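Local coordinates for protein calreticulin, putative (Trypanosoma cruzi, PDB 5HCF) that probably acts as a lectin-like chaperone, binding both carbohydrate and peptide through a globular domain with the legume lectin fold, at residues K67-S72 with D231-V236; W133-I137 with S157-F161; D142-H146 with E251-L255. All coordinates share one frame; numbering follows the deposited sequence.

Contact 1: K67-S72 with D231-V236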
loop_
_atom_site.group_PDB
_atom_site.type_symbol
_atom_site.label_atom_id
_atom_site.label_comp_id
_atom_site.label_asym_id
_atom_site.label_seq_id
_atom_site.Cartn_x
_atom_site.Cartn_y
_atom_site.Cartn_z
ATOM N N LYS A 67 2.065 -2.533 20.051
ATOM C CA LYS A 67 2.685 -3.540 19.201
ATOM C C LYS A 67 2.945 -2.940 17.823
ATOM O O LYS A 67 2.322 -1.948 17.437
ATOM C CB LYS A 67 1.807 -4.786 19.079
ATOM C CG LYS A 67 1.600 -5.528 20.381
ATOM C CD LYS A 67 0.527 -6.594 20.238
ATOM C CE LYS A 67 0.957 -7.681 19.261
ATOM N NZ LYS A 67 2.189 -8.380 19.728
ATOM N N SER A 68 3.902 -3.513 17.105
ATOM C CA SER A 68 4.207 -3.058 15.755
ATOM C C SER A 68 3.142 -3.500 14.759
ATOM O O SER A 68 2.417 -4.477 14.984
ATOM C CB SER A 68 5.579 -3.568 15.310
ATOM O OG SER A 68 6.625 -2.797 15.887
ATOM N N LEU A 69 3.060 -2.772 13.654
ATOM C CA LEU A 69 2.225 -3.176 12.541
ATOM C C LEU A 69 3.009 -2.962 11.261
ATOM O O LEU A 69 3.480 -1.860 10.991
ATOM C CB LEU A 69 0.908 -2.393 12.517
ATOM C CG LEU A 69 -0.062 -2.783 11.396
ATOM C CD1 LEU A 69 -0.610 -4.176 11.636
ATOM C CD2 LEU A 69 -1.195 -1.782 11.278
ATOM N N VAL A 70 3.169 -4.031 10.489
ATOM C CA VAL A 70 3.927 -3.970 9.247
ATOM C C VAL A 70 3.052 -4.361 8.063
ATOM O O VAL A 70 2.416 -5.423 8.071
ATOM C CB VAL A 70 5.163 -4.889 9.291
ATOM C CG1 VAL A 70 6.016 -4.699 8.042
ATOM C CG2 VAL A 70 5.983 -4.616 10.543
ATOM N N VAL A 71 3.039 -3.502 7.045
ATOM C CA VAL A 71 2.280 -3.737 5.819
ATOM C C VAL A 71 3.222 -3.814 4.628
ATOM O O VAL A 71 4.097 -2.966 4.461
ATOM C CB VAL A 71 1.238 -2.624 5.557
ATOM C CG1 VAL A 71 0.169 -3.108 4.583
ATOM C CG2 VAL A 71 0.608 -2.166 6.856
ATOM N N SER A 72 3.042 -4.830 3.796
ATOM C CA SER A 72 3.871 -4.986 2.614
ATOM C C SER A 72 3.061 -5.528 1.444
ATOM O O SER A 72 2.142 -6.331 1.632
ATOM C CB SER A 72 5.054 -5.907 2.913
ATOM O OG SER A 72 6.036 -5.814 1.898
ATOM N N ASP A 231 3.155 -8.163 12.876
ATOM C CA ASP A 231 3.615 -7.309 13.969
ATOM C C ASP A 231 5.126 -7.381 14.177
ATOM O O ASP A 231 5.646 -6.858 15.161
ATOM C CB ASP A 231 2.886 -7.668 15.269
ATOM C CG ASP A 231 3.129 -9.100 15.708
ATOM O OD1 ASP A 231 3.915 -9.811 15.052
ATOM O OD2 ASP A 231 2.515 -9.523 16.709
ATOM N N ASP A 232 5.818 -8.047 13.259
ATOM C CA ASP A 232 7.270 -8.159 13.324
ATOM C C ASP A 232 7.903 -7.790 11.990
ATOM O O ASP A 232 7.531 -8.335 10.951
ATOM C CB ASP A 232 7.684 -9.574 13.726
ATOM C CG ASP A 232 9.188 -9.733 13.820
ATOM O OD1 ASP A 232 9.836 -9.923 12.769
ATOM O OD2 ASP A 232 9.723 -9.657 14.946
ATOM N N LEU A 233 8.869 -6.877 12.023
ATOM C CA LEU A 233 9.448 -6.332 10.796
ATOM C C LEU A 233 10.367 -7.310 10.067
ATOM O O LEU A 233 10.254 -7.473 8.850
ATOM C CB LEU A 233 10.212 -5.042 11.094
ATOM C CG LEU A 233 10.878 -4.399 9.877
ATOM C CD1 LEU A 233 9.851 -4.103 8.796
ATOM C CD2 LEU A 233 11.605 -3.131 10.282
ATOM N N LYS A 234 11.294 -7.931 10.794
ATOM C CA LYS A 234 12.216 -8.885 10.180
ATOM C C LYS A 234 11.473 -10.037 9.527
ATOM O O LYS A 234 11.844 -10.490 8.445
ATOM C CB LYS A 234 13.217 -9.435 11.201
ATOM C CG LYS A 234 14.370 -8.493 11.509
ATOM C CD LYS A 234 15.085 -8.888 12.792
ATOM C CE LYS A 234 16.215 -7.926 13.115
ATOM N NZ LYS A 234 16.856 -8.272 14.410
ATOM N N GLU A 235 10.431 -10.513 10.200
ATOM C CA GLU A 235 9.601 -11.590 9.677
ATOM C C GLU A 235 9.035 -11.258 8.299
ATOM O O GLU A 235 9.062 -12.083 7.382
ATOM C CB GLU A 235 8.460 -11.897 10.643
ATOM C CG GLU A 235 7.956 -13.318 10.537
ATOM C CD GLU A 235 6.921 -13.643 11.585
ATOM O OE1 GLU A 235 5.914 -12.910 11.647
ATOM O OE2 GLU A 235 7.107 -14.626 12.335
ATOM N N VAL A 236 8.525 -10.042 8.164
ATOM C CA VAL A 236 7.955 -9.584 6.908
ATOM C C VAL A 236 9.032 -9.394 5.844
ATOM O O VAL A 236 8.838 -9.765 4.686
ATOM C CB VAL A 236 7.184 -8.268 7.103
ATOM C CG1 VAL A 236 6.807 -7.663 5.762
ATOM C CG2 VAL A 236 5.955 -8.507 7.967
#

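Contact 2: W133-I137 with S157-F161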
loop_
_atom_site.group_PDB
_atom_site.type_symbol
_atom_site.label_atom_id
_atom_site.label_comp_id
_atom_site.label_asym_id
_atom_site.label_seq_id
_atom_site.Cartn_x
_atom_site.Cartn_y
_atom_site.Cartn_z
ATOM N N TRP A 133 1.037 12.116 3.976
ATOM C CA TRP A 133 2.447 12.088 4.343
ATOM C C TRP A 133 3.183 13.326 3.818
ATOM O O TRP A 133 3.101 13.649 2.632
ATOM C CB TRP A 133 3.082 10.810 3.791
ATOM C CG TRP A 133 4.467 10.500 4.266
ATOM C CD1 TRP A 133 5.048 10.895 5.436
ATOM C CD2 TRP A 133 5.439 9.695 3.587
ATOM N NE1 TRP A 133 6.326 10.393 5.522
ATOM C CE2 TRP A 133 6.588 9.651 4.401
ATOM C CE3 TRP A 133 5.448 9.010 2.366
ATOM C CZ2 TRP A 133 7.734 8.948 4.035
ATOM C CZ3 TRP A 133 6.587 8.313 2.003
ATOM C CH2 TRP A 133 7.715 8.289 2.835
ATOM N N SER A 134 3.892 14.020 4.704
ATOM C CA SER A 134 4.579 15.250 4.327
ATOM C C SER A 134 5.747 15.013 3.363
ATOM O O SER A 134 6.103 15.905 2.602
ATOM C CB SER A 134 5.088 15.987 5.568
ATOM O OG SER A 134 6.110 15.253 6.219
ATOM N N LYS A 135 6.347 13.827 3.401
ATOM C CA LYS A 135 7.488 13.531 2.537
ATOM C C LYS A 135 7.036 12.989 1.188
ATOM O O LYS A 135 6.081 12.213 1.113
ATOM C CB LYS A 135 8.434 12.535 3.213
ATOM C CG LYS A 135 9.041 13.057 4.504
ATOM C CD LYS A 135 10.291 12.294 4.899
ATOM C CE LYS A 135 11.054 13.052 5.976
ATOM N NZ LYS A 135 12.149 12.245 6.577
ATOM N N ARG A 136 7.730 13.385 0.124
ATOM C CA ARG A 136 7.329 12.964 -1.210
ATOM C C ARG A 136 8.439 12.124 -1.847
ATOM O O ARG A 136 9.413 12.666 -2.371
ATOM C CB ARG A 136 7.004 14.180 -2.085
ATOM C CG ARG A 136 6.006 15.134 -1.442
ATOM C CD ARG A 136 5.464 16.193 -2.395
ATOM N NE ARG A 136 4.285 15.738 -3.127
ATOM C CZ ARG A 136 4.297 15.045 -4.262
ATOM N NH1 ARG A 136 5.444 14.688 -4.823
ATOM N NH2 ARG A 136 3.148 14.695 -4.827
ATOM N N ILE A 137 8.301 10.802 -1.764
ATOM C CA ILE A 137 9.225 9.883 -2.423
ATOM C C ILE A 137 8.639 9.346 -3.725
ATOM O O ILE A 137 7.562 8.748 -3.734
ATOM C CB ILE A 137 9.595 8.695 -1.518
ATOM C CG1 ILE A 137 10.711 9.086 -0.547
ATOM C CG2 ILE A 137 10.050 7.513 -2.360
ATOM C CD1 ILE A 137 10.289 10.071 0.505
ATOM N N SER A 157 7.182 5.845 15.973
ATOM C CA SER A 157 8.099 5.974 14.842
ATOM C C SER A 157 7.581 5.147 13.666
ATOM O O SER A 157 6.614 4.394 13.803
ATOM C CB SER A 157 9.521 5.535 15.212
ATOM O OG SER A 157 9.556 4.216 15.726
ATOM N N TYR A 158 8.198 5.319 12.502
ATOM C CA TYR A 158 7.831 4.548 11.320
ATOM C C TYR A 158 9.029 4.357 10.395
ATOM O O TYR A 158 10.042 5.051 10.511
ATOM C CB TYR A 158 6.698 5.227 10.557
ATOM C CG TYR A 158 7.156 6.408 9.733
ATOM C CD1 TYR A 158 7.394 7.642 10.327
ATOM C CD2 TYR A 158 7.363 6.288 8.365
ATOM C CE1 TYR A 158 7.815 8.728 9.578
ATOM C CE2 TYR A 158 7.785 7.364 7.611
ATOM C CZ TYR A 158 8.009 8.581 8.222
ATOM O OH TYR A 158 8.431 9.658 7.475
ATOM N N GLU A 159 8.914 3.407 9.478
ATOM C CA GLU A 159 9.941 3.220 8.475
ATOM C C GLU A 159 9.336 2.671 7.190
ATOM O O GLU A 159 8.552 1.722 7.217
ATOM C CB GLU A 159 11.038 2.294 9.002
ATOM C CG GLU A 159 12.294 2.257 8.136
ATOM C CD GLU A 159 13.474 1.646 8.857
ATOM O OE1 GLU A 159 13.280 1.123 9.977
ATOM O OE2 GLU A 159 14.597 1.694 8.311
ATOM N N PHE A 160 9.716 3.271 6.065
ATOM C CA PHE A 160 9.201 2.862 4.763
ATOM C C PHE A 160 10.293 2.203 3.925
ATOM O O PHE A 160 11.375 2.763 3.741
ATOM C CB PHE A 160 8.619 4.062 4.015
ATOM C CG PHE A 160 8.418 3.817 2.549
ATOM C CD1 PHE A 160 7.541 2.838 2.111
ATOM C CD2 PHE A 160 9.120 4.551 1.607
ATOM C CE1 PHE A 160 7.361 2.603 0.762
ATOM C CE2 PHE A 160 8.942 4.322 0.254
ATOM C CZ PHE A 160 8.063 3.344 -0.167
ATOM N N PHE A 161 10.000 1.015 3.409
ATOM C CA PHE A 161 10.959 0.275 2.602
ATOM C C PHE A 161 10.473 0.147 1.171
ATOM O O PHE A 161 9.314 -0.187 0.926
ATOM C CB PHE A 161 11.197 -1.117 3.193
ATOM C CG PHE A 161 11.727 -1.096 4.595
ATOM C CD1 PHE A 161 10.878 -0.872 5.668
ATOM C CD2 PHE A 161 13.074 -1.310 4.842
ATOM C CE1 PHE A 161 11.364 -0.847 6.958
ATOM C CE2 PHE A 161 13.566 -1.292 6.131
ATOM C CZ PHE A 161 12.710 -1.060 7.190
#

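Contact 3: D142-H146 with E251-L255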
loop_
_atom_site.group_PDB
_atom_site.type_symbol
_atom_site.label_atom_id
_atom_site.label_comp_id
_atom_site.label_asym_id
_atom_site.label_seq_id
_atom_site.Cartn_x
_atom_site.Cartn_y
_atom_site.Cartn_z
ATOM N N ASP A 142 9.496 2.062 -14.068
ATOM C CA ASP A 142 9.920 1.020 -14.991
ATOM C C ASP A 142 8.898 -0.109 -14.967
ATOM O O ASP A 142 7.877 -0.014 -14.278
ATOM C CB ASP A 142 11.322 0.511 -14.633
ATOM C CG ASP A 142 11.420 -0.008 -13.205
ATOM O OD1 ASP A 142 10.411 -0.522 -12.676
ATOM O OD2 ASP A 142 12.511 0.102 -12.603
ATOM N N LYS A 143 9.169 -1.168 -15.723
ATOM C CA LYS A 143 8.230 -2.277 -15.854
ATOM C C LYS A 143 8.475 -3.388 -14.830
ATOM O O LYS A 143 7.797 -4.412 -14.846
ATOM C CB LYS A 143 8.293 -2.853 -17.270
ATOM C CG LYS A 143 7.882 -1.868 -18.346
ATOM C CD LYS A 143 8.030 -2.470 -19.728
ATOM C CE LYS A 143 7.564 -1.495 -20.795
ATOM N NZ LYS A 143 7.208 -2.185 -22.069
ATOM N N LEU A 144 9.435 -3.182 -13.936
ATOM C CA LEU A 144 9.797 -4.210 -12.969
ATOM C C LEU A 144 8.883 -4.224 -11.741
ATOM O O LEU A 144 8.165 -3.257 -11.467
ATOM C CB LEU A 144 11.246 -4.022 -12.524
ATOM C CG LEU A 144 12.318 -4.093 -13.609
ATOM C CD1 LEU A 144 13.635 -3.575 -13.065
ATOM C CD2 LEU A 144 12.468 -5.518 -14.114
ATOM N N THR A 145 8.917 -5.337 -11.009
ATOM C CA THR A 145 8.171 -5.470 -9.766
ATOM C C THR A 145 8.846 -4.686 -8.647
ATOM O O THR A 145 10.053 -4.796 -8.442
ATOM C CB THR A 145 8.038 -6.945 -9.335
ATOM O OG1 THR A 145 7.220 -7.649 -10.273
ATOM C CG2 THR A 145 7.408 -7.052 -7.945
ATOM N N HIS A 146 8.063 -3.889 -7.927
ATOM C CA HIS A 146 8.577 -3.173 -6.768
ATOM C C HIS A 146 7.733 -3.459 -5.535
ATOM O O HIS A 146 6.522 -3.668 -5.632
ATOM C CB HIS A 146 8.636 -1.672 -7.044
ATOM C CG HIS A 146 9.547 -1.312 -8.175
ATOM N ND1 HIS A 146 10.920 -1.308 -8.050
ATOM C CD2 HIS A 146 9.283 -0.948 -9.450
ATOM C CE1 HIS A 146 11.463 -0.961 -9.203
ATOM N NE2 HIS A 146 10.492 -0.735 -10.069
ATOM N N GLU A 251 13.358 -12.111 -13.133
ATOM C CA GLU A 251 12.490 -11.106 -13.747
ATOM C C GLU A 251 13.253 -10.121 -14.631
ATOM O O GLU A 251 12.843 -9.837 -15.757
ATOM C CB GLU A 251 11.719 -10.340 -12.672
ATOM C CG GLU A 251 10.607 -9.463 -13.216
ATOM C CD GLU A 251 9.999 -8.572 -12.151
ATOM O OE1 GLU A 251 10.749 -7.786 -11.530
ATOM O OE2 GLU A 251 8.773 -8.653 -11.933
ATOM N N ALA A 252 14.358 -9.599 -14.113
ATOM C CA ALA A 252 15.187 -8.659 -14.859
ATOM C C ALA A 252 15.710 -9.276 -16.160
ATOM O O ALA A 252 15.811 -8.595 -17.179
ATOM C CB ALA A 252 16.342 -8.179 -13.994
ATOM N N ASP A 253 16.040 -10.564 -16.119
ATOM C CA ASP A 253 16.494 -11.271 -17.313
ATOM C C ASP A 253 15.334 -11.507 -18.274
ATOM O O ASP A 253 15.504 -11.474 -19.497
ATOM C CB ASP A 253 17.152 -12.603 -16.940
ATOM C CG ASP A 253 18.473 -12.419 -16.215
ATOM O OD1 ASP A 253 18.982 -11.276 -16.178
ATOM O OD2 ASP A 253 19.002 -13.416 -15.679
ATOM N N ALA A 254 14.152 -11.736 -17.715
ATOM C CA ALA A 254 12.950 -11.884 -18.522
ATOM C C ALA A 254 12.620 -10.567 -19.218
ATOM O O ALA A 254 12.206 -10.552 -20.378
ATOM C CB ALA A 254 11.786 -12.345 -17.667
ATOM N N LEU A 255 12.805 -9.464 -18.496
ATOM C CA LEU A 255 12.587 -8.135 -19.058
ATOM C C LEU A 255 13.551 -7.824 -20.201
ATOM O O LEU A 255 13.149 -7.260 -21.219
ATOM C CB LEU A 255 12.710 -7.064 -17.974
ATOM C CG LEU A 255 12.555 -5.627 -18.484
ATOM C CD1 LEU A 255 11.176 -5.392 -19.094
ATOM C CD2 LEU A 255 12.835 -4.639 -17.366
#

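Contact 1: K67-S72 with D231-V236
Val-70 and Val-236 lie side by side, their side chains running in opposing directions, where helix 233-243 settles on a β-sheet of the legume lectin-like sandwich. Strand 69-76 pairs with strand 223-230, and residues 231 and 232 carry the chain from the end of that neighbouring strand up into the helix, so the helix comes to lie across the sheet it has just left. Val-70 points toward it, while Leu-69 and Val-71 point away, as expected of alternating strand residues. The two branches of Val-70 divide the work. Val-70 CG1, which lies anti to the backbone N (chi1 -174°), meets Val-236 CG2 at 3.8 Å and also approaches CD1 of Leu-233 at 4.0 Å; Val-70 CG2 lies under the first turn, 3.9 Å from Leu-233 CA. His-151 and Thr-149 of strand 145-152 close in on Val-70 from the neighbouring strand.

Asp-231 has the most surface buried here; its CA and CB lie against the carbonyl of Ser-68 while its carboxylate turns to Lys-67. A CA-H...O contact of 3.2 Å runs from Asp-231 CA to Ser-68 O, and Ser-68 CB rests on the carbonyl oxygen of Asp-231. With chi1 of Asp-231 at 61°, the carboxylate stands toward Lys-67, whose chain bends at its last two torsions to bring Lys-67 NZ to OD2 of Asp-231 at 3.2 Å, a salt bridge with weak hydrogen-bond geometry. Tyr-3 borders both charged side chains. Asp-232 N-caps the helix: OD1 of Asp-232 receives the N-H of Glu-235 at 2.7 Å, nearly in line with the C-O bond. One turn along, at the far end of the contact, Val-236 CG1 presses on Ser-72 CB at 3.8 Å, while OG of Ser-72 is hydrogen-bonded to Thr-149.

Contact 2: W133-I137 with S157-F161
Trp-133 swings its ring away from the backbone N (chi1 -170°) and Tyr-158 sets its own between backbone N and carbonyl carbon (chi1 77°), which brings the indole N-H to the phenol oxygen. This aromatic cluster joins the loop after strand 129-132 to strand 157-162, and so ties the two sheets of the lectin-like β-sandwich together near the edge of one of them. NE1 of Trp-133 donates to OH of Tyr-158 at 3.0 Å, with the N-H...O angle bent to 144° and the oxygen close to the plane of the indole, at its edge. The two ring systems stand almost perpendicular, although the approach is oblique; Trp-133 CZ2 comes to 3.9 Å from Tyr-158 CE2. The phenol oxygen has a second hold in a hydrogen bond with Asp-175, so two partners fix it inside a buried contact. Trp-176 completes the group, stacking on Trp-133 and meeting Tyr-158 edge-to-face.

The carbonyl of Lys-135 leans over one face of the indole, offset toward its rim, with the oxygen of Lys-135 3.4 Å above the Trp-133 plane. The aliphatic chain of the same lysine extends past the phenol and brings Lys-135 CD to 4.1 Å from Tyr-158 OH. Two residues along the strand, Phe-160 approaches the indole obliquely, Phe-160 CD2 lying 4.2 Å from Trp-133 CH2. The phenyl ring also packs on Val-120 in the facing sheet, and Ile-137 reaches its edge with Ile-137 CG2 4.3 Å from Phe-160 CE2.

Contact 3: D142-H146 with E251-L255
The loop leading into strand 145-152 passes alongside helix 248-260, with the backbones nearest at Leu-144 and Ala-252, whose CA atoms are 7.2 Å apart. Glu-251 carries the polar half of the contact. Its side chain runs out straight, trans at chi1 (-169°) and chi2, which carries the carboxylate across to Thr-145, where both oxygens are held. OE1 of Glu-251 accepts the backbone N-H of Thr-145 at 3.1 Å in a nearly straight bond (167°), approached on its syn side but tilted from the carboxylate plane. OE2 takes the hydroxyl, with Thr-145 OG1 to Glu-251 OE2 measured at 2.5 Å, a length short enough to be doubtful in detail. Lys-76 of strand 69-76 packs against both side chains.

Helix 248-260, the last in the model, is thereby fastened to the sandwich of the lectin-like domain where the chain leads into strand 145-152. Next to the polar pair, the side chains of Leu-144 and Leu-255 lie roughly perpendicular, with Leu-144 CD2 and Leu-255 CD2 in a tight approach of 3.4 Å whose exact length is uncertain at 2.45 Å resolution. Behind Leu-144 the loop is shaped by Asp-142, whose OD1 accepts the backbone N-H of Leu-144 in an Asx turn; through its syn lone pair, Asp-142 OD1 also accepts from NE2 of His-146 at 2.6 Å.

In the fold
All three contacts reach the same antiparallel sheet, in which strand 69-76 neighbours strand 145-152 and the latter neighbours strand 157-162. Contacts 1 and 2 have centres about 16 Å apart and touch where Leu-233 CD2 packs on Phe-161 CZ at 3.9 Å; the centre of contact 3 lies about 26 Å and 25 Å from the centres of contacts 1 and 2, without touching either. Along the chain both segments of contact 2 fall between those of contact 1, whereas contact 3 alternates with each of the others. The successive helices 233-243 and 248-260 thus bind the end of the modelled chain to strands that come much earlier in the sequence, while contact 2 joins this sheet to the other layer of the sandwich.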